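Local coordinates for lysyl-trna-dependent l-ysyl-phosphatidylgycerol synthase (Bacillus licheniformis, PDB 4V36), which transfers lysine from lysyl-tRNA to the membrane lipid phosphatidylglycerol, a modification that contributes to bacterial resistance, at residues Ala50-Ala55 with Lys79-Ala84; Glu100-Tyr105 with Tyr110-Leu115; Tyr243-Gly248 with Glu300-Val305. All coordinates share one frame; numbering follows the deposited sequence.

From the N terminus, the three contacts close in series, and none nests in or crosses another. Interaction 1 closes a 23-residue loop that runs through strand 60-69 into helix 74-87, laying that helix on strand 50-57. Interaction 2 follows after strand 91-97, closing the short passage from helix 102-106 to strand 111-122. The two touch through L82 and Y110, and both reach the same mixed sheet, on the same side of the chain's centre. Interaction 3 is far along the chain, its centre about 35 Å and 28 Å from those of interactions 1 and 2. It closes 51 residues and joins helix 236-251 to the loop leading into strand 305-313, which lies beside strand 111-122.

Interaction 1 of 3, residues Ala50-Ala55 with Lys79-Ala84; sequences ALIQFA and KEFLHA
F81 reaches down from the helix and meets two strand side chains in different ways: I52 lies over a face of its ring, while F54 offers a face to its rim. The methyl CG2 of I52 sits almost exactly above the F81 ring, 4.1 Å from the centroid and 7° off the normal, a clean CH-pi contact. The other branch of I52 runs out extended, and its CD1 comes 3.7 Å from F81 CB, so the isoleucine follows the phenylalanine from ring back to stem. F81 can extend this far because its CG is anti to the backbone N (chi1 -179°), which carries the ring from the helix toward the sheet. At the far end, F81 CE1 is 3.6 Å from F54 CD1, and the edge of F81 faces F54 in a T-shaped pair with centroids 5.0 Å apart and planes inclined at 60°. F81 CE1 lies over the F54 face, nearer the rim than the middle. F43 adds another edge-to-face partner for F81, and L61 and V63 of the next strand also touch it. On the strand's other face, L51 and Q53 meet helix 16-25. I52, F54 and F81 are all buried, an apolar helix-on-sheet interface beneath helix 74-87, which links the parallel strands 60-69 and 91-97 in a beta-alpha-beta crossover, consistent with the GNAT-like fold of the acetyltransferase clan.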
loop_
_atom_site.group_PDB
_atom_site.type_symbol
_atom_site.label_atom_id
_atom_site.label_comp_id
_atom_site.label_asym_id
_atom_site.label_seq_id
_atom_site.Cartn_x
_atom_site.Cartn_y
_atom_site.Cartn_z
ATOM N N ALA A 50 12.488 6.862 -15.654
ATOM C CA ALA A 50 11.164 6.403 -15.243
ATOM C C ALA A 50 11.082 4.880 -15.173
ATOM O O ALA A 50 11.848 4.176 -15.833
ATOM C CB ALA A 50 10.106 6.946 -16.186
ATOM N N LEU A 51 10.144 4.376 -14.375
ATOM C CA LEU A 51 10.020 2.940 -14.151
ATOM C C LEU A 51 8.572 2.485 -13.984
ATOM O O LEU A 51 7.793 3.103 -13.259
ATOM C CB LEU A 51 10.828 2.533 -12.917
ATOM C CG LEU A 51 10.634 1.100 -12.418
ATOM C CD1 LEU A 51 11.126 0.096 -13.449
ATOM C CD2 LEU A 51 11.336 0.897 -11.087
ATOM N N ILE A 52 8.224 1.393 -14.656
ATOM C CA ILE A 52 6.908 0.783 -14.509
ATOM C C ILE A 52 7.017 -0.617 -13.908
ATOM O O ILE A 52 7.699 -1.486 -14.452
ATOM C CB ILE A 52 6.166 0.702 -15.857
ATOM C CG1 ILE A 52 5.620 2.077 -16.246
ATOM C CG2 ILE A 52 5.029 -0.308 -15.785
ATOM C CD1 ILE A 52 4.781 2.064 -17.506
ATOM N N GLN A 53 6.352 -0.821 -12.776
ATOM C CA GLN A 53 6.302 -2.134 -12.142
ATOM C C GLN A 53 4.991 -2.825 -12.500
ATOM O O GLN A 53 3.932 -2.200 -12.483
ATOM C CB GLN A 53 6.443 -2.008 -10.625
ATOM C CG GLN A 53 7.652 -1.204 -10.184
ATOM C CD GLN A 53 7.775 -1.117 -8.676
ATOM O OE1 GLN A 53 7.209 -1.931 -7.945
ATOM N NE2 GLN A 53 8.517 -0.122 -8.201
ATOM N N PHE A 54 5.060 -4.113 -12.819
ATOM C CA PHE A 54 3.876 -4.827 -13.277
ATOM C C PHE A 54 3.952 -6.328 -13.032
ATOM O O PHE A 54 4.997 -6.859 -12.657
ATOM C CB PHE A 54 3.650 -4.566 -14.769
ATOM C CG PHE A 54 4.728 -5.130 -15.653
ATOM C CD1 PHE A 54 5.914 -4.441 -15.848
ATOM C CD2 PHE A 54 4.553 -6.346 -16.292
ATOM C CE1 PHE A 54 6.907 -4.957 -16.661
ATOM C CE2 PHE A 54 5.542 -6.868 -17.106
ATOM C CZ PHE A 54 6.721 -6.171 -17.291
ATOM N N ALA A 55 2.828 -7.001 -13.251
ATOM C CA ALA A 55 2.764 -8.454 -13.173
ATOM C C ALA A 55 2.003 -8.994 -14.377
ATOM O O ALA A 55 1.093 -8.342 -14.887
ATOM C CB ALA A 55 2.106 -8.896 -11.878
ATOM N N LYS A 79 4.418 5.252 -23.011
ATOM C CA LYS A 79 4.393 5.058 -24.456
ATOM C C LYS A 79 5.176 3.813 -24.863
ATOM O O LYS A 79 4.702 3.005 -25.659
ATOM C CB LYS A 79 4.957 6.291 -25.164
ATOM C CG LYS A 79 4.941 6.213 -26.681
ATOM C CD LYS A 79 5.482 7.497 -27.292
ATOM C CE LYS A 79 5.463 7.447 -28.810
ATOM N NZ LYS A 79 5.999 8.702 -29.405
ATOM N N GLU A 80 6.374 3.664 -24.306
ATOM C CA GLU A 80 7.234 2.527 -24.620
ATOM C C GLU A 80 6.662 1.213 -24.095
ATOM O O GLU A 80 6.703 0.192 -24.781
ATOM C CB GLU A 80 8.638 2.744 -24.050
ATOM C CG GLU A 80 9.400 3.889 -24.696
ATOM C CD GLU A 80 10.734 4.151 -24.025
ATOM O OE1 GLU A 80 10.995 3.551 -22.962
ATOM O OE2 GLU A 80 11.523 4.957 -24.562
ATOM N N PHE A 81 6.132 1.245 -22.875
ATOM C CA PHE A 81 5.575 0.051 -22.249
ATOM C C PHE A 81 4.353 -0.458 -23.006
ATOM O O PHE A 81 4.232 -1.653 -23.270
ATOM C CB PHE A 81 5.209 0.333 -20.790
ATOM C CG PHE A 81 4.648 -0.856 -20.064
ATOM C CD1 PHE A 81 5.482 -1.866 -19.615
ATOM C CD2 PHE A 81 3.288 -0.960 -19.824
ATOM C CE1 PHE A 81 4.969 -2.962 -18.948
ATOM C CE2 PHE A 81 2.771 -2.054 -19.156
ATOM C CZ PHE A 81 3.612 -3.056 -18.717
ATOM N N LEU A 82 3.450 0.456 -23.353
ATOM C CA LEU A 82 2.249 0.100 -24.102
ATOM C C LEU A 82 2.594 -0.386 -25.506
ATOM O O LEU A 82 1.948 -1.292 -26.033
ATOM C CB LEU A 82 1.289 1.288 -24.178
ATOM C CG LEU A 82 0.559 1.654 -22.884
ATOM C CD1 LEU A 82 -0.253 2.924 -23.062
ATOM C CD2 LEU A 82 -0.334 0.512 -22.441
ATOM N N HIS A 83 3.613 0.220 -26.108
ATOM C CA HIS A 83 4.061 -0.183 -27.436
ATOM C C HIS A 83 4.677 -1.577 -27.397
ATOM O O HIS A 83 4.413 -2.407 -28.266
ATOM C CB HIS A 83 5.068 0.821 -27.998
ATOM C CG HIS A 83 5.570 0.472 -29.364
ATOM N ND1 HIS A 83 6.679 -0.321 -29.569
ATOM C CD2 HIS A 83 5.113 0.804 -30.595
ATOM C CE1 HIS A 83 6.884 -0.461 -30.867
ATOM N NE2 HIS A 83 5.948 0.212 -31.511
ATOM N N ALA A 84 5.498 -1.825 -26.382
ATOM C CA ALA A 84 6.142 -3.121 -26.215
ATOM C C ALA A 84 5.109 -4.211 -25.947
ATOM O O ALA A 84 5.305 -5.371 -26.312
ATOM C CB ALA A 84 7.159 -3.066 -25.088
#

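Interaction 2 of 3, residues Glu100-Tyr105 with Tyr110-Leu115; sequences EDMALY and YRFFKL
M102 lies across a face of the F112 ring, the two side chains running past each other in opposite directions. Starting at the stem, M102 CB is 3.7 Å from F112 CZ, near the outer end of the ring. One bond on, CG stands over the ring centre, 3.8 Å from the centroid and 8° off the normal. The chain is extended beyond CG, and this carries SD along the face toward the F112 stem, where it is 4.4 Å from the centroid. The methyl CE goes on to the stem end, 4.2 Å from F112 CG. The M102 backbone joins in too, its O lying 3.3 Å from F112 CZ. Y105 CB approaches the same ring at its edge, 4.0 Å from F112 CE1. Where the chain returns, Y110 N gives a rather long, bent hydrogen bond to Y105 O (3.3 Å, 145° at the hydrogen). The phenol ends lead elsewhere: Y105 OH is hydrogen-bonded to D66 OD1, and Y110 OH to V92 O. With M102 S over F112, this is a Met-aromatic contact seating the short, weakly bonded helix 102-106 against strand 111-122, within the crossover that joins parallel strand 91-97 to it across 305-313.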
loop_
_atom_site.group_PDB
_atom_site.type_symbol
_atom_site.label_atom_id
_atom_site.label_comp_id
_atom_site.label_asym_id
_atom_site.label_seq_id
_atom_site.Cartn_x
_atom_site.Cartn_y
_atom_site.Cartn_z
ATOM N N GLU A 100 -4.496 13.014 -10.836
ATOM C CA GLU A 100 -3.693 14.045 -11.487
ATOM C C GLU A 100 -2.821 13.491 -12.615
ATOM O O GLU A 100 -2.094 14.240 -13.269
ATOM C CB GLU A 100 -2.814 14.765 -10.463
ATOM C CG GLU A 100 -1.560 14.009 -10.056
ATOM C CD GLU A 100 -1.842 12.882 -9.085
ATOM O OE1 GLU A 100 -2.933 12.878 -8.477
ATOM O OE2 GLU A 100 -0.970 12.000 -8.932
ATOM N N ASP A 101 -2.898 12.184 -12.844
ATOM C CA ASP A 101 -2.119 11.547 -13.898
ATOM C C ASP A 101 -3.012 10.910 -14.960
ATOM O O ASP A 101 -2.533 10.171 -15.818
ATOM C CB ASP A 101 -1.184 10.491 -13.301
ATOM C CG ASP A 101 -0.204 11.078 -12.304
ATOM O OD1 ASP A 101 0.216 12.239 -12.495
ATOM O OD2 ASP A 101 0.146 10.379 -11.330
ATOM N N MET A 102 -4.308 11.206 -14.899
ATOM C CA MET A 102 -5.276 10.620 -15.826
ATOM C C MET A 102 -5.021 11.022 -17.276
ATOM O O MET A 102 -5.372 10.288 -18.199
ATOM C CB MET A 102 -6.699 11.014 -15.427
ATOM C CG MET A 102 -7.235 10.269 -14.220
ATOM S SD MET A 102 -8.876 10.839 -13.737
ATOM C CE MET A 102 -9.263 9.692 -12.419
ATOM N N ALA A 103 -4.412 12.188 -17.470
ATOM C CA ALA A 103 -4.128 12.693 -18.809
ATOM C C ALA A 103 -3.135 11.799 -19.546
ATOM O O ALA A 103 -3.146 11.724 -20.775
ATOM C CB ALA A 103 -3.600 14.117 -18.734
ATOM N N LEU A 104 -2.282 11.122 -18.786
ATOM C CA LEU A 104 -1.275 10.233 -19.355
ATOM C C LEU A 104 -1.904 9.006 -20.007
ATOM O O LEU A 104 -1.377 8.471 -20.982
ATOM C CB LEU A 104 -0.283 9.792 -18.276
ATOM C CG LEU A 104 0.539 10.883 -17.588
ATOM C CD1 LEU A 104 1.332 10.303 -16.428
ATOM C CD2 LEU A 104 1.465 11.558 -18.584
ATOM N N TYR A 105 -3.033 8.564 -19.463
ATOM C CA TYR A 105 -3.664 7.330 -19.917
ATOM C C TYR A 105 -4.871 7.595 -20.808
ATOM O O TYR A 105 -5.264 6.741 -21.602
ATOM C CB TYR A 105 -4.077 6.477 -18.715
ATOM C CG TYR A 105 -2.982 6.310 -17.687
ATOM C CD1 TYR A 105 -1.997 5.345 -17.845
ATOM C CD2 TYR A 105 -2.929 7.123 -16.563
ATOM C CE1 TYR A 105 -0.992 5.192 -16.908
ATOM C CE2 TYR A 105 -1.928 6.978 -15.623
ATOM C CZ TYR A 105 -0.963 6.011 -15.799
ATOM O OH TYR A 105 0.036 5.863 -14.866
ATOM N N TYR A 110 -7.960 5.110 -22.443
ATOM C CA TYR A 110 -8.239 4.390 -21.206
ATOM C C TYR A 110 -9.401 5.012 -20.444
ATOM O O TYR A 110 -9.589 6.228 -20.460
ATOM C CB TYR A 110 -6.998 4.347 -20.310
ATOM C CG TYR A 110 -6.060 3.202 -20.613
ATOM C CD1 TYR A 110 -5.046 3.338 -21.551
ATOM C CD2 TYR A 110 -6.189 1.985 -19.959
ATOM C CE1 TYR A 110 -4.187 2.292 -21.829
ATOM C CE2 TYR A 110 -5.337 0.933 -20.231
ATOM C CZ TYR A 110 -4.338 1.093 -21.167
ATOM O OH TYR A 110 -3.487 0.048 -21.440
ATOM N N ARG A 111 -10.179 4.164 -19.780
ATOM C CA ARG A 111 -11.266 4.615 -18.920
ATOM C C ARG A 111 -10.861 4.427 -17.462
ATOM O O ARG A 111 -9.933 3.676 -17.165
ATOM C CB ARG A 111 -12.556 3.857 -19.232
ATOM C CG ARG A 111 -13.090 4.118 -20.631
ATOM C CD ARG A 111 -14.134 3.096 -21.040
ATOM N NE ARG A 111 -14.649 3.362 -22.380
ATOM C CZ ARG A 111 -15.407 2.519 -23.073
ATOM N NH1 ARG A 111 -15.738 1.345 -22.558
ATOM N NH2 ARG A 111 -15.829 2.849 -24.287
ATOM N N PHE A 112 -11.553 5.106 -16.554
ATOM C CA PHE A 112 -11.151 5.089 -15.154
ATOM C C PHE A 112 -12.280 4.669 -14.221
ATOM O O PHE A 112 -13.449 4.967 -14.461
ATOM C CB PHE A 112 -10.618 6.463 -14.744
ATOM C CG PHE A 112 -9.522 6.972 -15.635
ATOM C CD1 PHE A 112 -8.232 6.479 -15.520
ATOM C CD2 PHE A 112 -9.783 7.936 -16.594
ATOM C CE1 PHE A 112 -7.222 6.941 -16.342
ATOM C CE2 PHE A 112 -8.776 8.403 -17.419
ATOM C CZ PHE A 112 -7.494 7.905 -17.293
ATOM N N PHE A 113 -11.908 3.974 -13.152
ATOM C CA PHE A 113 -12.860 3.497 -12.160
ATOM C C PHE A 113 -12.288 3.690 -10.761
ATOM O O PHE A 113 -11.206 3.190 -10.454
ATOM C CB PHE A 113 -13.197 2.026 -12.410
ATOM C CG PHE A 113 -14.029 1.401 -11.329
ATOM C CD1 PHE A 113 -15.392 1.633 -11.267
ATOM C CD2 PHE A 113 -13.449 0.574 -10.380
ATOM C CE1 PHE A 113 -16.162 1.056 -10.275
ATOM C CE2 PHE A 113 -14.213 -0.004 -9.385
ATOM C CZ PHE A 113 -15.571 0.239 -9.333
ATOM N N LYS A 114 -13.013 4.414 -9.914
ATOM C CA LYS A 114 -12.523 4.730 -8.576
ATOM C C LYS A 114 -12.567 3.508 -7.663
ATOM O O LYS A 114 -13.636 2.968 -7.381
ATOM C CB LYS A 114 -13.330 5.877 -7.964
ATOM C CG LYS A 114 -12.630 6.566 -6.803
ATOM C CD LYS A 114 -13.290 7.893 -6.460
ATOM C CE LYS A 114 -12.474 8.666 -5.434
ATOM N NZ LYS A 114 -13.091 9.979 -5.105
ATOM N N LEU A 115 -11.392 3.086 -7.206
ATOM C CA LEU A 115 -11.258 1.894 -6.375
ATOM C C LEU A 115 -11.519 2.193 -4.903
ATOM O O LEU A 115 -12.012 1.345 -4.159
ATOM C CB LEU A 115 -9.858 1.295 -6.538
ATOM C CG LEU A 115 -9.455 0.889 -7.956
ATOM C CD1 LEU A 115 -7.946 0.790 -8.067
ATOM C CD2 LEU A 115 -10.107 -0.430 -8.333
#

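Interaction 3 of 3, residues Tyr243-Gly248 with Glu300-Val305; sequences YLFQWG and EKYKPV
F245 and Y302 carry the whole of this contact, a single ring pair that buries only 69 Å² between the two segments. F245 comes edge first: its CE2 is 3.7 Å from Y302 CD1 and 4.0 Å from Y302 CE1, so the edge of the phenyl group points at the face of the phenol ring, offset to the CD1/CE1 side. The planes are nearly perpendicular, at 86°, and the centroids lie 5.6 Å apart, an offset edge-to-face stack. A chi2 of -12° keeps the F245 ring nearly in the plane of its own CA, CB and CG, and this turns an edge outward to the tyrosine. The reach is long, for the two CA atoms are 10.6 Å apart and the backbones never meet. Helix 236-251, which carries F245, joins the adjacent parallel strands 220-228 and 255-261 in a beta-alpha-beta crossover, and D224 to R227 on the first of these strands belong to the pocket that holds the lysine amide. The ring of F245 is further packed edge-to-face with F126 and F256, while M258 touches both members of the pair. Y302 projects from a type I turn closed by a 2.9 Å bond from K303 N to E300 O. Its hydroxyl is hydrogen-bonded to D238, two turns before F245 on the same helix, so the tyrosine meets this helix with both its ring and its polar end. The neighbouring K301 forms a salt bridge to that same D238 carboxylate and lies in cation-pi contact with F298.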
loop_
_atom_site.group_PDB
_atom_site.type_symbol
_atom_site.label_atom_id
_atom_site.label_comp_id
_atom_site.label_asym_id
_atom_site.label_seq_id
_atom_site.Cartn_x
_atom_site.Cartn_y
_atom_site.Cartn_z
ATOM N N TYR A 243 0.557 5.999 18.467
ATOM C CA TYR A 243 1.998 5.981 18.699
ATOM C C TYR A 243 2.764 6.349 17.432
ATOM O O TYR A 243 3.772 7.054 17.490
ATOM C CB TYR A 243 2.452 4.609 19.201
ATOM C CG TYR A 243 2.121 4.335 20.651
ATOM C CD1 TYR A 243 2.652 5.122 21.665
ATOM C CD2 TYR A 243 1.296 3.278 21.009
ATOM C CE1 TYR A 243 2.358 4.874 22.992
ATOM C CE2 TYR A 243 0.996 3.020 22.334
ATOM C CZ TYR A 243 1.531 3.820 23.320
ATOM O OH TYR A 243 1.235 3.567 24.640
ATOM N N LEU A 244 2.282 5.868 16.289
ATOM C CA LEU A 244 2.904 6.171 15.003
ATOM C C LEU A 244 2.832 7.659 14.680
ATOM O O LEU A 244 3.816 8.254 14.245
ATOM C CB LEU A 244 2.245 5.369 13.882
ATOM C CG LEU A 244 2.753 3.944 13.658
ATOM C CD1 LEU A 244 1.934 3.246 12.585
ATOM C CD2 LEU A 244 4.225 3.963 13.283
ATOM N N PHE A 245 1.660 8.251 14.894
ATOM C CA PHE A 245 1.459 9.668 14.603
ATOM C C PHE A 245 2.291 10.543 15.537
ATOM O O PHE A 245 2.765 11.609 15.143
ATOM C CB PHE A 245 -0.021 10.042 14.713
ATOM C CG PHE A 245 -0.897 9.381 13.683
ATOM C CD1 PHE A 245 -0.343 8.725 12.594
ATOM C CD2 PHE A 245 -2.277 9.418 13.802
ATOM C CE1 PHE A 245 -1.149 8.116 11.651
ATOM C CE2 PHE A 245 -3.086 8.812 12.862
ATOM C CZ PHE A 245 -2.522 8.162 11.783
ATOM N N GLN A 246 2.464 10.086 16.773
ATOM C CA GLN A 246 3.299 10.792 17.739
ATOM C C GLN A 246 4.758 10.776 17.300
ATOM O O GLN A 246 5.444 11.797 17.348
ATOM C CB GLN A 246 3.165 10.169 19.128
ATOM C CG GLN A 246 4.106 10.767 20.163
ATOM C CD GLN A 246 4.005 10.080 21.510
ATOM O OE1 GLN A 246 3.293 9.087 21.663
ATOM N NE2 GLN A 246 4.719 10.606 22.498
ATOM N N TRP A 247 5.221 9.608 16.870
ATOM C CA TRP A 247 6.594 9.444 16.410
ATOM C C TRP A 247 6.844 10.218 15.119
ATOM O O TRP A 247 7.888 10.850 14.959
ATOM C CB TRP A 247 6.909 7.961 16.207
ATOM C CG TRP A 247 8.288 7.703 15.683
ATOM C CD1 TRP A 247 9.429 7.555 16.418
ATOM C CD2 TRP A 247 8.670 7.555 14.312
ATOM N NE1 TRP A 247 10.499 7.327 15.586
ATOM C CE2 TRP A 247 10.060 7.321 14.289
ATOM C CE3 TRP A 247 7.972 7.596 13.101
ATOM C CZ2 TRP A 247 10.764 7.132 13.102
ATOM C CZ3 TRP A 247 8.674 7.409 11.924
ATOM C CH2 TRP A 247 10.055 7.180 11.934
ATOM N N GLY A 248 5.880 10.164 14.203
ATOM C CA GLY A 248 5.992 10.853 12.931
ATOM C C GLY A 248 6.061 12.360 13.088
ATOM O O GLY A 248 6.839 13.030 12.409
ATOM N N GLU A 300 -11.753 7.176 9.071
ATOM C CA GLU A 300 -12.442 8.460 8.995
ATOM C C GLU A 300 -12.404 9.214 10.323
ATOM O O GLU A 300 -12.406 10.444 10.343
ATOM C CB GLU A 300 -13.892 8.253 8.548
ATOM C CG GLU A 300 -14.471 9.399 7.728
ATOM C CD GLU A 300 -14.861 10.595 8.574
ATOM O OE1 GLU A 300 -15.204 10.402 9.760
ATOM O OE2 GLU A 300 -14.822 11.731 8.054
ATOM N N LYS A 301 -12.353 8.477 11.428
ATOM C CA LYS A 301 -12.377 9.093 12.753
ATOM C C LYS A 301 -11.070 9.818 13.073
ATOM O O LYS A 301 -10.964 10.499 14.093
ATOM C CB LYS A 301 -12.673 8.045 13.828
ATOM C CG LYS A 301 -11.564 7.033 14.050
ATOM C CD LYS A 301 -11.937 6.061 15.160
ATOM C CE LYS A 301 -10.802 5.096 15.463
ATOM N NZ LYS A 301 -10.461 4.247 14.289
ATOM N N TYR A 302 -10.080 9.667 12.201
ATOM C CA TYR A 302 -8.829 10.402 12.331
ATOM C C TYR A 302 -8.888 11.691 11.518
ATOM O O TYR A 302 -7.893 12.405 11.396
ATOM C CB TYR A 302 -7.644 9.542 11.889
ATOM C CG TYR A 302 -7.345 8.391 12.823
ATOM C CD1 TYR A 302 -6.579 8.582 13.964
ATOM C CD2 TYR A 302 -7.829 7.116 12.564
ATOM C CE1 TYR A 302 -6.303 7.535 14.824
ATOM C CE2 TYR A 302 -7.557 6.062 13.417
ATOM C CZ TYR A 302 -6.795 6.277 14.546
ATOM O OH TYR A 302 -6.521 5.233 15.402
ATOM N N LYS A 303 -10.070 11.975 10.973
ATOM C CA LYS A 303 -10.311 13.153 10.137
ATOM C C LYS A 303 -9.250 13.352 9.054
ATOM O O LYS A 303 -8.550 14.364 9.049
ATOM C CB LYS A 303 -10.399 14.413 11.005
ATOM C CG LYS A 303 -11.793 14.714 11.543
ATOM C CD LYS A 303 -12.243 13.685 12.569
ATOM C CE LYS A 303 -13.689 13.910 12.980
ATOM N NZ LYS A 303 -14.617 13.792 11.820
ATOM N N PRO A 304 -9.131 12.389 8.127
ATOM C CA PRO A 304 -8.084 12.480 7.110
ATOM C C PRO A 304 -8.534 13.226 5.860
ATOM O O PRO A 304 -9.726 13.481 5.683
ATOM C CB PRO A 304 -7.808 11.016 6.784
ATOM C CG PRO A 304 -9.160 10.379 6.908
ATOM C CD PRO A 304 -9.903 11.139 7.993
ATOM N N VAL A 305 -7.579 13.571 5.005
ATOM C CA VAL A 305 -7.891 14.079 3.677
ATOM C C VAL A 305 -7.870 12.911 2.698
ATOM O O VAL A 305 -6.834 12.275 2.503
ATOM C CB VAL A 305 -6.900 15.163 3.224
ATOM C CG1 VAL A 305 -7.245 15.638 1.821
ATOM C CG2 VAL A 305 -6.900 16.327 4.203
#